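Phosphoglucomutase/phosphomannomutase family protein (Burkholderia thailandensis, PDB 3UW2) probably catalyses intramolecular phosphoryl transfer on phosphohexoses, as a metal-dependent member of the phosphohexose mutase family. Local coordinates at residues A[119-131]-A[136-148]. Numbering follows the deposited sequence.
Sequences RRVDSCIVVTGSH and YNGFKMVLRGAAI. With PO4 (phosphate ion), chain B; EDO (1,2-ethanediol), chain E.
K140 sets its CG beside its own backbone N (chi1 -74°) and runs extended from there, which carries its methylenes past T128, CD 3.9 Å from T128 CG2, and its NZ to the phosphoryl group on S130. That phosphate is covalently attached through S130 OG; K140 NZ donates to its O4 at 2.7 Å, and H131 ND1 donates to O3, which lies at the edge of the imidazole near its plane. Such a phosphoserine is characteristic of the phosphohexose mutases, where it serves as phosphoryl donor, and S130 probably does so here. T128 OG1 shapes the loop as an ST turn, accepting from S130 N at 2.9 Å while also hydrogen-bonded to D70 OD2. K140 NZ also forms salt bridges with D266 and D268, two of the three aspartates that bind the zinc ion.

Behind the loop lies an antiparallel hairpin. V126 and K140 form a hydrogen-bonded pair, V126 N to K140 O at 2.8 Å, and C124 with V142 is the next, its V142 N–C124 O bond almost straight at 178°. Here C124 SG rests 3.7 Å from V142 CB. On the other face, V127 CG2 meets F139 CE1 obliquely at 3.9 Å, whereas I125 CG2 reaches that ring at its edge. At the far end S123 OG accepts from R144 N at 2.8 Å, within the type I' turn from L143 to A146.

The face of I125, F139 and M141 packs on helix 43-59; C124, V126 and V142 face helix 101-107, and strand 124-127 runs parallel to strand 64-69 within the domain I sheet.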
# COMPACT_ATOMS: atom_id res chain seq x y z
N ARG A 119 -2.28 -10.83 25.54
CA ARG A 119 -2.44 -11.90 24.60
C ARG A 119 -1.86 -11.45 23.26
O ARG A 119 -1.95 -10.27 22.88
CB ARG A 119 -3.93 -12.31 24.46
CG ARG A 119 -4.23 -13.44 23.48
CD ARG A 119 -5.73 -13.82 23.49
NE ARG A 119 -6.00 -15.03 22.68
CZ ARG A 119 -7.19 -15.66 22.57
NH1 ARG A 119 -8.27 -15.22 23.20
NH2 ARG A 119 -7.30 -16.74 21.82
N ARG A 120 -1.20 -12.38 22.60
CA ARG A 120 -0.61 -12.10 21.33
C ARG A 120 -1.53 -12.69 20.25
O ARG A 120 -1.87 -13.90 20.33
CB ARG A 120 0.80 -12.71 21.35
CG ARG A 120 1.66 -12.39 20.13
CD ARG A 120 2.05 -10.92 19.91
NE ARG A 120 2.91 -10.91 18.73
CZ ARG A 120 2.46 -10.82 17.47
NH1 ARG A 120 1.17 -10.65 17.25
NH2 ARG A 120 3.32 -10.89 16.44
N VAL A 121 -1.95 -11.90 19.25
CA VAL A 121 -2.89 -12.42 18.24
C VAL A 121 -2.34 -12.09 16.86
O VAL A 121 -2.36 -10.93 16.47
CB VAL A 121 -4.31 -11.81 18.40
CG1 VAL A 121 -5.29 -12.33 17.33
CG2 VAL A 121 -4.93 -12.06 19.78
N ASP A 122 -1.90 -13.07 16.09
CA ASP A 122 -1.12 -12.73 14.93
C ASP A 122 -1.86 -12.88 13.61
O ASP A 122 -1.24 -12.82 12.53
CB ASP A 122 0.23 -13.48 14.93
CG ASP A 122 0.09 -14.99 14.75
OD1 ASP A 122 -1.02 -15.51 14.85
OD2 ASP A 122 1.12 -15.64 14.51
N SER A 123 -3.19 -12.98 13.66
CA SER A 123 -3.95 -12.88 12.37
C SER A 123 -4.90 -11.67 12.45
O SER A 123 -5.31 -11.32 13.54
CB SER A 123 -4.75 -14.17 12.14
OG SER A 123 -3.85 -15.27 12.12
N CYS A 124 -5.25 -11.02 11.34
CA CYS A 124 -6.24 -9.93 11.41
C CYS A 124 -6.95 -9.81 10.14
O CYS A 124 -6.40 -10.21 9.09
CB CYS A 124 -5.63 -8.56 11.71
SG CYS A 124 -4.44 -7.98 10.48
N ILE A 125 -8.13 -9.22 10.19
CA ILE A 125 -8.83 -8.91 8.96
C ILE A 125 -9.31 -7.46 9.11
O ILE A 125 -9.89 -7.11 10.11
CB ILE A 125 -10.06 -9.82 8.76
CG1 ILE A 125 -9.61 -11.28 8.66
CG2 ILE A 125 -10.80 -9.41 7.50
CD1 ILE A 125 -10.80 -12.25 8.76
N VAL A 126 -9.03 -6.63 8.13
CA VAL A 126 -9.48 -5.27 8.18
C VAL A 126 -10.59 -5.16 7.15
O VAL A 126 -10.41 -5.53 5.97
CB VAL A 126 -8.32 -4.24 7.95
CG1 VAL A 126 -8.88 -2.80 8.12
CG2 VAL A 126 -7.17 -4.45 8.99
N VAL A 127 -11.77 -4.68 7.58
CA VAL A 127 -12.84 -4.49 6.55
C VAL A 127 -12.67 -3.09 5.94
O VAL A 127 -12.93 -2.07 6.64
CB VAL A 127 -14.22 -4.57 7.27
CG1 VAL A 127 -15.38 -4.47 6.27
CG2 VAL A 127 -14.30 -5.91 8.08
N THR A 128 -12.28 -2.97 4.65
CA THR A 128 -12.00 -1.70 4.14
C THR A 128 -12.13 -1.81 2.60
O THR A 128 -11.88 -2.88 2.01
CB THR A 128 -10.58 -1.18 4.50
OG1 THR A 128 -10.34 0.04 3.75
CG2 THR A 128 -9.55 -2.19 4.06
N GLY A 129 -12.61 -0.72 2.04
CA GLY A 129 -12.69 -0.50 0.59
C GLY A 129 -11.61 0.42 0.09
O GLY A 129 -11.58 0.79 -1.11
N SER A 130 -10.70 0.79 0.99
CA SER A 130 -9.45 1.47 0.62
C SER A 130 -9.71 2.83 -0.11
O SER A 130 -10.36 3.71 0.47
CB SER A 130 -8.53 0.44 -0.12
OG SER A 130 -7.51 1.02 -0.90
N HIS A 131 -9.31 2.97 -1.38
CA HIS A 131 -9.44 4.24 -2.12
C HIS A 131 -10.74 4.30 -2.93
O HIS A 131 -11.01 5.31 -3.60
CB HIS A 131 -8.22 4.46 -3.04
CG HIS A 131 -8.18 3.53 -4.23
ND1 HIS A 131 -7.72 2.24 -4.15
CD2 HIS A 131 -8.62 3.71 -5.55
CE1 HIS A 131 -7.87 1.63 -5.36
NE2 HIS A 131 -8.40 2.52 -6.22
N TYR A 136 -18.23 0.57 -2.16
CA TYR A 136 -17.28 -0.53 -2.18
C TYR A 136 -16.81 -0.81 -0.81
O TYR A 136 -16.68 0.09 0.04
CB TYR A 136 -16.03 -0.18 -2.97
CG TYR A 136 -16.29 -0.15 -4.46
CD1 TYR A 136 -17.08 0.83 -5.00
CD2 TYR A 136 -15.78 -1.14 -5.30
CE1 TYR A 136 -17.34 0.87 -6.37
CE2 TYR A 136 -16.02 -1.11 -6.67
CZ TYR A 136 -16.80 -0.10 -7.19
OH TYR A 136 -17.09 -0.08 -8.54
N ASN A 137 -16.50 -2.07 -0.61
CA ASN A 137 -15.88 -2.49 0.61
C ASN A 137 -15.10 -3.82 0.40
O ASN A 137 -15.04 -4.34 -0.72
CB ASN A 137 -16.89 -2.53 1.76
CG ASN A 137 -16.25 -2.16 3.12
OD1 ASN A 137 -15.06 -2.39 3.33
ND2 ASN A 137 -17.00 -1.58 4.00
N GLY A 138 -14.52 -4.38 1.44
CA GLY A 138 -13.60 -5.49 1.16
C GLY A 138 -12.91 -5.94 2.38
O GLY A 138 -13.26 -5.46 3.52
N PHE A 139 -11.94 -6.84 2.22
CA PHE A 139 -11.25 -7.39 3.40
C PHE A 139 -9.77 -7.57 3.08
O PHE A 139 -9.41 -8.16 2.04
CB PHE A 139 -11.86 -8.75 3.78
CG PHE A 139 -13.39 -8.71 3.95
CD1 PHE A 139 -13.95 -8.59 5.20
CD2 PHE A 139 -14.25 -8.83 2.81
CE1 PHE A 139 -15.33 -8.54 5.36
CE2 PHE A 139 -15.63 -8.79 2.96
CZ PHE A 139 -16.19 -8.64 4.26
N LYS A 140 -8.93 -7.06 3.96
CA LYS A 140 -7.48 -7.20 3.86
C LYS A 140 -7.12 -8.18 4.97
O LYS A 140 -7.56 -7.96 6.09
CB LYS A 140 -6.82 -5.81 4.02
CG LYS A 140 -6.99 -4.93 2.75
CD LYS A 140 -6.14 -3.63 2.75
CE LYS A 140 -6.23 -2.93 1.41
NZ LYS A 140 -5.85 -1.50 1.47
N MET A 141 -6.39 -9.28 4.65
CA MET A 141 -6.28 -10.42 5.56
C MET A 141 -4.84 -10.79 5.90
O MET A 141 -4.02 -10.98 4.99
CB MET A 141 -6.95 -11.61 4.93
CG MET A 141 -8.49 -11.42 4.84
SD MET A 141 -9.26 -12.61 3.72
CE MET A 141 -8.63 -12.06 2.13
N VAL A 142 -4.55 -10.88 7.18
CA VAL A 142 -3.22 -11.37 7.60
C VAL A 142 -3.41 -12.65 8.37
O VAL A 142 -4.06 -12.68 9.42
CB VAL A 142 -2.44 -10.30 8.38
CG1 VAL A 142 -1.13 -10.92 8.93
CG2 VAL A 142 -2.12 -9.12 7.43
N LEU A 143 -2.82 -13.73 7.86
CA LEU A 143 -3.00 -15.05 8.51
C LEU A 143 -1.66 -15.53 9.14
O LEU A 143 -0.71 -15.83 8.44
CB LEU A 143 -3.58 -16.07 7.55
CG LEU A 143 -3.41 -17.57 7.97
CD1 LEU A 143 -4.22 -17.91 9.21
CD2 LEU A 143 -3.63 -18.57 6.83
N ARG A 144 -1.58 -15.51 10.46
CA ARG A 144 -0.33 -15.85 11.18
C ARG A 144 0.89 -15.05 10.64
O ARG A 144 1.96 -15.60 10.42
CB ARG A 144 -0.05 -17.41 11.27
CG ARG A 144 -1.24 -18.15 11.94
CD ARG A 144 -1.06 -19.67 12.13
NE ARG A 144 0.22 -19.91 12.74
CZ ARG A 144 1.27 -20.51 12.17
NH1 ARG A 144 1.22 -21.02 10.94
NH2 ARG A 144 2.39 -20.51 12.84
N GLY A 145 0.74 -13.72 10.53
CA GLY A 145 1.83 -12.87 10.08
C GLY A 145 1.98 -12.75 8.59
O GLY A 145 2.74 -11.89 8.14
N ALA A 146 1.31 -13.62 7.82
CA ALA A 146 1.45 -13.57 6.35
C ALA A 146 0.26 -12.87 5.66
O ALA A 146 -0.92 -13.19 5.92
CB ALA A 146 1.63 -14.99 5.77
N ALA A 147 0.58 -11.98 4.72
CA ALA A 147 -0.44 -11.31 3.95
C ALA A 147 -0.76 -12.26 2.78
O ALA A 147 -0.05 -12.31 1.77
CB ALA A 147 0.05 -9.94 3.45
N ILE A 148 -1.88 -12.97 2.93
CA ILE A 148 -2.22 -14.09 2.06
C ILE A 148 -2.65 -13.59 0.72
O ILE A 148 -3.23 -12.53 0.62
CB ILE A 148 -3.36 -14.94 2.67
CG1 ILE A 148 -4.67 -14.11 2.86
CG2 ILE A 148 -2.90 -15.53 4.00
CD1 ILE A 148 -5.86 -15.00 3.25
P PO4 B . -6.23 0.20 -1.46
O2 PO4 B . -4.97 0.73 -0.80
O3 PO4 B . -6.27 0.61 -2.91
O4 PO4 B . -6.51 -1.24 -1.17
C1 EDO E . 6.37 -11.20 20.56
O1 EDO E . 4.95 -11.39 20.52
C2 EDO E . 6.91 -11.76 19.27
O2 EDO E . 6.36 -11.07 18.14
O HOH W 1 2.68 -18.05 14.66
O HOH W 2 -15.56 -0.84 6.51